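Side-chain contact in uncharacterized protein (Deinococcus radiodurans, PDB 3GG7), which is of unknown function but binds manganese and, as a TatD-type member of the metallo-dependent hydrolases, probably cleaves ester bonds: residues H7-L10 against D11-P14. Residues are numbered along the deposited sequence; the frame is centred on the assembly and turned at random.
Sequences HVHL and DLYP. With MN (manganese (II) ion), chain B.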
ATOM      1  N   HIS A   7       4.438  -1.936   0.917  1.00 17.63           N
ATOM      2  CA  HIS A   7       3.445  -1.535   1.897  1.00 17.99           C
ATOM      3  C   HIS A   7       3.738  -2.260   3.190  1.00 18.23           C
ATOM      4  O   HIS A   7       3.393  -3.441   3.342  1.00 19.61           O
ATOM      5  CB  HIS A   7       2.038  -1.872   1.409  1.00 17.26           C
ATOM      6  CG  HIS A   7       0.948  -1.509   2.368  1.00 17.03           C
ATOM      7  ND1 HIS A   7       0.115  -0.438   2.163  1.00 17.18           N
ATOM      8  CD2 HIS A   7       0.560  -2.069   3.551  1.00 18.21           C
ATOM      9  CE1 HIS A   7      -0.747  -0.356   3.165  1.00 18.19           C
ATOM     10  NE2 HIS A   7      -0.515  -1.341   4.005  1.00 19.02           N
ATOM     11  N   VAL A   8       4.356  -1.547   4.132  1.00 17.20           N
ATOM     12  CA  VAL A   8       4.693  -2.106   5.427  1.00 18.32           C
ATOM     13  C   VAL A   8       4.644  -1.040   6.524  1.00 18.78           C
ATOM     14  O   VAL A   8       4.984   0.115   6.290  1.00 18.83           O
ATOM     15  CB  VAL A   8       6.039  -2.850   5.371  1.00 18.50           C
ATOM     16  CG1 VAL A   8       7.221  -1.900   4.988  1.00 18.82           C
ATOM     17  CG2 VAL A   8       6.335  -3.579   6.675  1.00 20.28           C
ATOM     18  N   HIS A   9       4.189  -1.440   7.710  1.00 18.23           N
ATOM     19  CA  HIS A   9       4.039  -0.532   8.836  1.00 17.72           C
ATOM     20  C   HIS A   9       5.259  -0.618   9.725  1.00 17.98           C
ATOM     21  O   HIS A   9       5.196  -1.210  10.810  1.00 18.85           O
ATOM     22  CB  HIS A   9       2.761  -0.843   9.614  1.00 18.14           C
ATOM     23  CG  HIS A   9       1.518  -0.744   8.781  1.00 17.97           C
ATOM     24  ND1 HIS A   9       0.701   0.366   8.800  1.00 17.82           N
ATOM     25  CD2 HIS A   9       0.947  -1.614   7.916  1.00 18.66           C
ATOM     26  CE1 HIS A   9      -0.307   0.183   7.967  1.00 18.74           C
ATOM     27  NE2 HIS A   9      -0.195  -1.016   7.428  1.00 18.78           N
ATOM     28  N   LEU A  10       6.366  -0.026   9.292  1.00 18.06           N
ATOM     29  CA  LEU A  10       7.583  -0.044  10.131  1.00 18.37           C
ATOM     30  C   LEU A  10       7.318   0.509  11.515  1.00 18.99           C
ATOM     31  O   LEU A  10       7.865  -0.010  12.494  1.00 19.83           O
ATOM     32  CB  LEU A  10       8.713   0.768   9.521  1.00 18.97           C
ATOM     33  CG  LEU A  10       9.258   0.356   8.195  1.00 20.05           C
ATOM     34  CD1 LEU A  10      10.460   1.275   7.943  1.00 20.11           C
ATOM     35  CD2 LEU A  10       9.694  -1.116   8.200  1.00 22.44           C
ATOM     36  N   ASP A  11       6.433   1.499  11.617  1.00 19.54           N
ATOM     37  CA  ASP A  11       6.206   2.203  12.880  1.00 20.24           C
ATOM     38  C   ASP A  11       5.320   1.420  13.868  1.00 21.47           C
ATOM     39  O   ASP A  11       5.071   1.891  14.984  1.00 22.33           O
ATOM     40  CB  ASP A  11       5.717   3.646  12.636  1.00 20.85           C
ATOM     41  CG  ASP A  11       4.345   3.721  11.999  1.00 20.41           C
ATOM     42  OD1 ASP A  11       3.654   2.675  11.876  1.00 21.49           O
ATOM     43  OD2 ASP A  11       3.976   4.871  11.607  1.00 20.83           O
ATOM     44  N   LEU A  12       4.863   0.230  13.485  1.00 20.37           N
ATOM     45  CA  LEU A  12       4.020  -0.581  14.344  1.00 21.44           C
ATOM     46  C   LEU A  12       4.765  -1.792  14.915  1.00 21.57           C
ATOM     47  O   LEU A  12       4.163  -2.570  15.655  1.00 23.23           O
ATOM     48  CB  LEU A  12       2.766  -1.028  13.596  1.00 21.44           C
ATOM     49  CG  LEU A  12       1.803   0.080  13.163  1.00 23.68           C
ATOM     50  CD1 LEU A  12       0.551  -0.498  12.481  1.00 23.53           C
ATOM     51  CD2 LEU A  12       1.415   0.992  14.356  1.00 27.17           C
ATOM     52  N   TYR A  13       6.047  -1.937  14.582  1.00 21.35           N
ATOM     53  CA  TYR A  13       6.886  -2.996  15.174  1.00 22.26           C
ATOM     54  C   TYR A  13       7.321  -2.586  16.579  1.00 23.19           C
ATOM     55  O   TYR A  13       7.418  -1.405  16.886  1.00 23.88           O
ATOM     56  CB  TYR A  13       8.107  -3.272  14.310  1.00 21.69           C
ATOM     57  CG  TYR A  13       7.806  -4.008  13.043  1.00 21.94           C
ATOM     58  CD1 TYR A  13       7.673  -5.390  13.027  1.00 21.61           C
ATOM     59  CD2 TYR A  13       7.622  -3.325  11.856  1.00 21.55           C
ATOM     60  CE1 TYR A  13       7.387  -6.081  11.852  1.00 23.03           C
ATOM     61  CE2 TYR A  13       7.338  -4.011  10.663  1.00 23.57           C
ATOM     62  CZ  TYR A  13       7.236  -5.375  10.652  1.00 22.05           C
ATOM     63  OH  TYR A  13       6.928  -5.973   9.430  1.00 22.90           O
ATOM     64  N   PRO A  14       7.624  -3.576  17.442  1.00 24.51           N
ATOM     65  CA  PRO A  14       8.150  -3.162  18.741  1.00 24.72           C
ATOM     66  C   PRO A  14       9.451  -2.348  18.712  1.00 25.23           C
ATOM     67  O   PRO A  14       9.616  -1.445  19.548  1.00 26.68           O
ATOM     68  CB  PRO A  14       8.369  -4.494  19.460  1.00 25.16           C
ATOM     69  CG  PRO A  14       7.353  -5.389  18.903  1.00 24.59           C
ATOM     70  CD  PRO A  14       7.166  -4.981  17.442  1.00 25.01           C
TER
HETATM   71 MN    MN B 253      -1.384  -1.788   5.878  1.00 16.50          MN
HETATM   72  O   HOH W   1       1.717   2.587  10.054  1.00 19.18           O
HETATM   73  O   HOH W   2      -3.042  -2.965   5.993  1.00 22.24           O
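His9 and Leu12 meet in a tight local turn where strand 4-8 of the TIM barrel runs out beside the metal site, ahead of helix 16-25. Leu12 N donates to His9 O (3.1 Å, 164° at the hydrogen), and a weak bond from Tyr13 N to Leu10 O continues the short 3-10 turn. The side chains of His9 and Leu12 lie alongside each other and point the same way, Leu12 CD1 touching His9 CB at 3.6 Å. With CG anti to its carbonyl carbon (chi1 -59°), His9 sends NE2 to the manganese at 2.1 Å, which His7 NE2, Glu86, Asp196 and a water also bind. Its ND1 donates to a water in the ring plane (2.7 Å), which in turn donates to Asp11 OD1; Thr43 holds OD2. Tyr13 reaches back along the turn: CD2 packs 3.4 Å from His9 O, and OH, hydrogen-bonded to Ala207 O, lies 3.7 Å from Val8 CG2 at the ring's edge. With an alanine in place of Tyr13, Ala207 O would probably lose this donor and Val8 CG2 its aromatic neighbour. In this HxH pair, a TatD hallmark, metal and water together hold the His9 ring, and second-shell Asp11 probably steadies its rotation.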